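Local coordinates for oligopeptide-binding protein AppA (PDB 1XOC) that binds oligopeptides, a nonapeptide in this crystal, as the solute-binding component of the App oligopeptide ABC transporter of Bacillus subtilis, at residues Asp261-Tyr266 / Tyr487-His492; Leu291-Ile296 / Val307-Glu312. All coordinates share one frame; numbering follows the deposited sequence. Where two conformers were deposited one is given.

Contact 1. Residues Asp261-Tyr266 / Tyr487-His492; sequences DLALSY and YYPNNH. With ZN (zinc ion), chain E.
Asp261 and Asn491 form an antiparallel hydrogen-bonded pair. Asp261 N donates to Asn491 O at 3.1 Å, and Asn491 N returns to Asp261 O at 2.8 Å, so two bonds lock the register. The carboxylate of Asp261 folds back on its own chain: OD1 accepts from Leu262 N through its anti lone pair.

Leu262 and Asn490 form the next, non-hydrogen-bonded pair, and their side chains diverge at the base. CG of Leu262 stands anti to the backbone N (chi1 -169°), and from there CD1 comes back to Pro489 O at 3.4 Å, the amide oxygen OD1 of Asn490, and CB of Tyr488. The other end of that amide, ND2, is bonded to Asp304, which also binds the zinc ion held by His492 NE2 at 2.0 Å.

Ala263 N donates to Pro489 O at 3.0 Å. Its methyl CB lies 3.5 Å from Asn491 ND2, whose hydrogen-bond partner is Tyr504. Leu264 centres an inverse gamma turn, and a second strand, 265-271, begins at Ser265. There OG lies 3.7 Å from CG of the Pro489 ring and is bonded to Trp419 O. Ser265 O meets the edge of the Tyr488 ring in its plane. Tyr266 makes a CA-H...O contact with Tyr487 O, while its CB packs on Tyr488 CD1 at 3.7 Å.

Aromatic side-chain packing from the bound peptide reaches Ala263, Ser265 and Pro489, so this part of the sheet helps line the binding site. Strand 483-496 runs antiparallel to both 256-262 and 265-271. Strand 414-420 pairs with 265-271, and helix 371-385 packs against Tyr487.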
loop_
_atom_site.group_PDB
_atom_site.type_symbol
_atom_site.label_atom_id
_atom_site.label_comp_id
_atom_site.label_asym_id
_atom_site.label_seq_id
_atom_site.Cartn_x
_atom_site.Cartn_y
_atom_site.Cartn_z
ATOM N N ASP A 261 4.335 -16.951 2.459
ATOM C CA ASP A 261 4.842 -16.663 1.113
ATOM C C ASP A 261 5.284 -15.218 1.003
ATOM O O ASP A 261 5.109 -14.418 1.946
ATOM C CB ASP A 261 3.761 -16.976 0.059
ATOM C CG ASP A 261 4.313 -17.587 -1.216
ATOM O OD1 ASP A 261 5.437 -17.228 -1.646
ATOM O OD2 ASP A 261 3.623 -18.489 -1.755
ATOM N N LEU A 262 5.929 -14.886 -0.107
ATOM C CA LEU A 262 6.385 -13.528 -0.376
ATOM C C LEU A 262 5.211 -12.563 -0.478
ATOM O O LEU A 262 4.194 -12.893 -1.058
ATOM C CB LEU A 262 7.207 -13.486 -1.664
ATOM C CG LEU A 262 7.996 -12.201 -1.973
ATOM C CD1 LEU A 262 9.030 -11.801 -0.929
ATOM C CD2 LEU A 262 8.642 -12.440 -3.327
ATOM N N ALA A 263 5.342 -11.404 0.185
ATOM C CA ALA A 263 4.375 -10.290 0.058
ATOM C C ALA A 263 4.647 -9.422 -1.165
ATOM O O ALA A 263 5.797 -9.315 -1.615
ATOM C CB ALA A 263 4.416 -9.417 1.292
ATOM N N LEU A 264 3.596 -8.820 -1.736
ATOM C CA LEU A 264 3.774 -7.887 -2.864
ATOM C C LEU A 264 4.117 -6.494 -2.310
ATOM O O LEU A 264 3.290 -5.596 -2.278
ATOM C CB LEU A 264 2.519 -7.852 -3.760
ATOM C CG LEU A 264 2.665 -7.137 -5.094
ATOM C CD1 LEU A 264 3.422 -8.003 -6.074
ATOM C CD2 LEU A 264 1.310 -6.829 -5.677
ATOM N N SER A 265 5.353 -6.340 -1.867
ATOM C CA SER A 265 5.711 -5.223 -0.999
ATOM C C SER A 265 7.217 -5.067 -0.987
ATOM O O SER A 265 7.969 -6.004 -1.322
ATOM C CB SER A 265 5.228 -5.512 0.407
ATOM O OG SER A 265 5.717 -4.551 1.317
ATOM N N TYR A 266 7.662 -3.873 -0.581
ATOM C CA TYR A 266 9.033 -3.723 -0.085
ATOM C C TYR A 266 9.007 -2.700 1.048
ATOM O O TYR A 266 8.098 -1.865 1.119
ATOM C CB TYR A 266 10.067 -3.373 -1.182
ATOM C CG TYR A 266 9.834 -2.056 -1.895
ATOM C CD1 TYR A 266 10.193 -0.829 -1.312
ATOM C CD2 TYR A 266 9.260 -2.026 -3.149
ATOM C CE1 TYR A 266 9.974 0.364 -1.978
ATOM C CE2 TYR A 266 9.035 -0.837 -3.825
ATOM C CZ TYR A 266 9.401 0.365 -3.217
ATOM O OH TYR A 266 9.175 1.550 -3.887
ATOM N N TYR A 487 14.219 -4.366 2.233
ATOM C CA TYR A 487 13.961 -5.772 1.963
ATOM C C TYR A 487 12.593 -6.052 1.349
ATOM O O TYR A 487 11.700 -5.230 1.396
ATOM C CB TYR A 487 14.143 -6.630 3.211
ATOM C CG TYR A 487 13.319 -6.170 4.378
ATOM C CD1 TYR A 487 13.780 -5.175 5.197
ATOM C CD2 TYR A 487 12.085 -6.729 4.658
ATOM C CE1 TYR A 487 13.055 -4.732 6.243
ATOM C CE2 TYR A 487 11.341 -6.282 5.735
ATOM C CZ TYR A 487 11.845 -5.279 6.518
ATOM O OH TYR A 487 11.154 -4.794 7.601
ATOM N N TYR A 488 12.461 -7.243 0.780
ATOM C CA TYR A 488 11.164 -7.779 0.351
ATOM C C TYR A 488 10.627 -8.712 1.428
ATOM O O TYR A 488 11.223 -9.758 1.690
ATOM C CB TYR A 488 11.333 -8.563 -0.955
ATOM C CG TYR A 488 11.958 -7.748 -2.056
ATOM C CD1 TYR A 488 11.350 -6.600 -2.530
ATOM C CD2 TYR A 488 13.139 -8.158 -2.667
ATOM C CE1 TYR A 488 11.932 -5.836 -3.543
ATOM C CE2 TYR A 488 13.725 -7.413 -3.688
ATOM C CZ TYR A 488 13.116 -6.256 -4.120
ATOM O OH TYR A 488 13.717 -5.517 -5.127
ATOM N N PRO A 489 9.544 -8.319 2.107
ATOM C CA PRO A 489 9.096 -9.125 3.228
ATOM C C PRO A 489 8.262 -10.322 2.862
ATOM O O PRO A 489 7.623 -10.335 1.799
ATOM C CB PRO A 489 8.187 -8.175 3.965
ATOM C CG PRO A 489 7.660 -7.288 2.951
ATOM C CD PRO A 489 8.729 -7.103 1.960
ATOM N N ASN A 490 8.223 -11.304 3.760
ATOM C CA ASN A 490 7.310 -12.444 3.618
ATOM C C ASN A 490 6.153 -12.284 4.606
ATOM O O ASN A 490 6.327 -11.755 5.697
ATOM C CB ASN A 490 8.041 -13.738 3.940
ATOM C CG ASN A 490 9.190 -13.994 2.990
ATOM O OD1 ASN A 490 8.964 -14.006 1.776
ATOM N ND2 ASN A 490 10.400 -14.243 3.504
ATOM N N ASN A 491 4.985 -12.747 4.204
ATOM C CA ASN A 491 3.851 -12.849 5.100
ATOM C C ASN A 491 3.822 -14.232 5.751
ATOM O O ASN A 491 4.106 -15.254 5.092
ATOM C CB ASN A 491 2.560 -12.669 4.346
ATOM C CG ASN A 491 2.329 -11.269 3.881
ATOM O OD1 ASN A 491 2.653 -10.317 4.575
ATOM N ND2 ASN A 491 1.749 -11.129 2.697
ATOM N N HIS A 492 3.441 -14.273 7.023
ATOM C CA HIS A 492 3.254 -15.502 7.784
ATOM C C HIS A 492 1.870 -15.464 8.402
ATOM O O HIS A 492 1.686 -14.963 9.527
ATOM C CB HIS A 492 4.322 -15.617 8.873
ATOM C CG HIS A 492 5.718 -15.598 8.335
ATOM N ND1 HIS A 492 6.396 -14.431 8.088
ATOM C CD2 HIS A 492 6.558 -16.602 7.968
ATOM C CE1 HIS A 492 7.599 -14.697 7.617
ATOM N NE2 HIS A 492 7.720 -16.002 7.528
HETATM ZN ZN ZN E . 9.297 -17.073 6.818
#

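Contact 2. Residues Leu291-Ile296 / Val307-Glu312; sequences LDRESI and VAYIPE
Arg293 and Val307 cross at about a right angle. The CB of Arg293 rests on both methyls of Val307. Farther out, Val307 CG1 lies over one face of the guanidinium, 3.8 Å from NH1. The arginine chain bends at chi3 (-70°), which turns NE out of line with the preceding carbons. Ala308 O lies at the edge of the group, 3.1 Å from NH1, but the angle is too poor for a hydrogen bond. NH1 is instead bonded to Phe485 O, and NH2 makes a weak bond to Lys327 O.

Tyr309 approaches both amino groups, NH2 more closely. Its CE1 comes within 3.6 Å of Arg293 NH2, with the guanidinium and ring planes 81° apart. The approach is oblique. The cation-pi partner of this ring is Lys327. An alanine in place of Arg293 would probably leave Phe485 O without this donor and open a gap beside Val307 CG1 and Tyr309 CE1.

Glu294 also crosses Val307 at about a right angle. Its chain bends at chi2 (-122°), and OE2 comes 3.9 Å from Val307 CG2. That methyl lies 3.7 Å from Arg293 O as well, so it packs against the first turn of the helix.

Asp292 is the N-cap of helix 293-300. Its OD2 accepts from Ser295 N at 3.1 Å, with the donor above the carboxylate plane. The arrangement is a capped helix start packed against the chain that leaves strand 306-307. Arg293, through Phe485 O, ties the helix start to strand 483-496, and Ala308 bonds to Leu486 of the same strand, in the mixed sheet of this family 5 solute-binding protein.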
loop_
_atom_site.group_PDB
_atom_site.type_symbol
_atom_site.label_atom_id
_atom_site.label_comp_id
_atom_site.label_asym_id
_atom_site.label_seq_id
_atom_site.Cartn_x
_atom_site.Cartn_y
_atom_site.Cartn_z
ATOM N N LEU A 291 24.918 1.549 5.467
ATOM C CA LEU A 291 24.005 0.628 6.131
ATOM C C LEU A 291 24.242 -0.819 5.721
ATOM O O LEU A 291 24.222 -1.171 4.536
ATOM C CB LEU A 291 22.559 1.030 5.892
ATOM C CG LEU A 291 22.158 2.408 6.421
ATOM C CD1 LEU A 291 20.805 2.848 5.884
ATOM C CD2 LEU A 291 22.210 2.437 7.965
ATOM N N ASP A 292 24.451 -1.657 6.728
ATOM C CA ASP A 292 24.710 -3.068 6.534
ATOM C C ASP A 292 23.363 -3.766 6.409
ATOM O O ASP A 292 22.848 -4.352 7.369
ATOM C CB ASP A 292 25.518 -3.623 7.708
ATOM C CG ASP A 292 26.014 -5.043 7.463
ATOM O OD1 ASP A 292 26.893 -5.491 8.237
ATOM O OD2 ASP A 292 25.512 -5.704 6.515
ATOM N N ARG A 293 22.777 -3.682 5.225
ATOM C CA ARG A 293 21.421 -4.192 5.019
ATOM C C ARG A 293 21.312 -5.720 5.180
ATOM O O ARG A 293 20.295 -6.236 5.629
ATOM C CB ARG A 293 20.868 -3.708 3.675
ATOM C CG ARG A 293 20.505 -2.219 3.680
ATOM C CD ARG A 293 20.009 -1.747 2.348
ATOM N NE ARG A 293 21.111 -1.726 1.421
ATOM C CZ ARG A 293 21.014 -1.860 0.102
ATOM N NH1 ARG A 293 19.848 -2.047 -0.512
ATOM N NH2 ARG A 293 22.128 -1.812 -0.604
ATOM N N GLU A 294 22.378 -6.450 4.868
ATOM C CA GLU A 294 22.366 -7.901 5.094
ATOM C C GLU A 294 22.305 -8.211 6.591
ATOM O O GLU A 294 21.576 -9.104 7.030
ATOM C CB GLU A 294 23.577 -8.551 4.430
ATOM C CG GLU A 294 23.704 -8.184 2.956
ATOM C CD GLU A 294 23.688 -9.392 2.071
ATOM O OE1 GLU A 294 24.788 -9.863 1.696
ATOM O OE2 GLU A 294 22.564 -9.881 1.784
ATOM N N SER A 295 23.071 -7.465 7.385
ATOM C CA SER A 295 23.027 -7.629 8.833
ATOM C C SER A 295 21.653 -7.255 9.397
ATOM O O SER A 295 21.164 -7.889 10.327
ATOM C CB SER A 295 24.128 -6.793 9.483
ATOM O OG SER A 295 24.025 -6.820 10.898
ATOM N N ILE A 296 21.033 -6.217 8.841
ATOM C CA ILE A 296 19.670 -5.839 9.244
ATOM C C ILE A 296 18.718 -7.022 9.076
ATOM O O ILE A 296 17.997 -7.384 10.003
ATOM C CB ILE A 296 19.162 -4.588 8.469
ATOM C CG1 ILE A 296 19.825 -3.341 9.067
ATOM C CG2 ILE A 296 17.621 -4.500 8.498
ATOM C CD1 ILE A 296 19.635 -2.086 8.271
ATOM N N VAL A 307 17.312 -8.779 0.932
ATOM C CA VAL A 307 17.607 -7.379 0.713
ATOM C C VAL A 307 17.066 -6.967 -0.658
ATOM O O VAL A 307 17.201 -7.716 -1.628
ATOM C CB VAL A 307 19.137 -7.097 0.807
ATOM C CG1 VAL A 307 19.469 -5.661 0.433
ATOM C CG2 VAL A 307 19.645 -7.374 2.204
ATOM N N ALA A 308 16.516 -5.762 -0.723
ATOM C CA ALA A 308 15.907 -5.183 -1.923
ATOM C C ALA A 308 16.855 -4.170 -2.579
ATOM O O ALA A 308 17.425 -3.320 -1.899
ATOM C CB ALA A 308 14.622 -4.493 -1.580
ATOM N N TYR A 309 17.018 -4.270 -3.905
ATOM C CA TYR A 309 17.797 -3.299 -4.661
ATOM C C TYR A 309 16.998 -2.589 -5.759
ATOM O O TYR A 309 17.527 -1.666 -6.397
ATOM C CB TYR A 309 18.974 -3.999 -5.318
ATOM C CG TYR A 309 19.824 -4.743 -4.348
ATOM C CD1 TYR A 309 20.747 -4.065 -3.562
ATOM C CD2 TYR A 309 19.697 -6.109 -4.176
ATOM C CE1 TYR A 309 21.545 -4.725 -2.646
ATOM C CE2 TYR A 309 20.502 -6.791 -3.239
ATOM C CZ TYR A 309 21.426 -6.078 -2.479
ATOM O OH TYR A 309 22.230 -6.716 -1.550
ATOM N N ILE A 310 15.754 -3.034 -5.976
ATOM C CA ILE A 310 14.884 -2.568 -7.055
ATOM C C ILE A 310 13.515 -2.173 -6.480
ATOM O O ILE A 310 12.992 -2.871 -5.609
ATOM C CB ILE A 310 14.757 -3.712 -8.097
ATOM C CG1 ILE A 310 16.131 -3.997 -8.681
ATOM C CG2 ILE A 310 13.758 -3.424 -9.205
ATOM C CD1 ILE A 310 16.192 -5.274 -9.415
ATOM N N PRO A 311 12.915 -1.060 -6.977
ATOM C CA PRO A 311 11.594 -0.622 -6.502
ATOM C C PRO A 311 10.435 -1.434 -7.094
ATOM O O PRO A 311 9.444 -0.877 -7.588
ATOM C CB PRO A 311 11.551 0.848 -6.964
ATOM C CG PRO A 311 12.309 0.837 -8.203
ATOM C CD PRO A 311 13.458 -0.112 -7.965
ATOM N N GLU A 312 10.545 -2.750 -7.035
ATOM C CA GLU A 312 9.488 -3.625 -7.554
ATOM C C GLU A 312 9.622 -4.973 -6.872
ATOM O O GLU A 312 10.698 -5.355 -6.439
ATOM C CB GLU A 312 9.611 -3.783 -9.065
ATOM C CG GLU A 312 8.447 -4.581 -9.727
ATOM C CD GLU A 312 7.048 -4.069 -9.326
ATOM O OE1 GLU A 312 6.420 -4.674 -8.423
ATOM O OE2 GLU A 312 6.592 -3.061 -9.924
#

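The centres of contacts 1 and 2 lie about 13 Å apart, on the same side of the chain's centre. Along the chain contact 2 is nested within the loop closed by contact 1: 261-266 comes first, then 291-296 and 307-312, and 487-492 last. Strand 483-496 belongs to contact 1 and also pairs with strand 306-307, where the second segment of contact 2 begins. The two contacts meet directly. Tyr488 OH probably hydrogen-bonds Ile310 O at 2.8 Å, its ring packs on Ala308, and Tyr266 packs on Pro311. One strand from late in the sequence thus joins the part of the sheet that lines the peptide site to the capped helix and loop beside it.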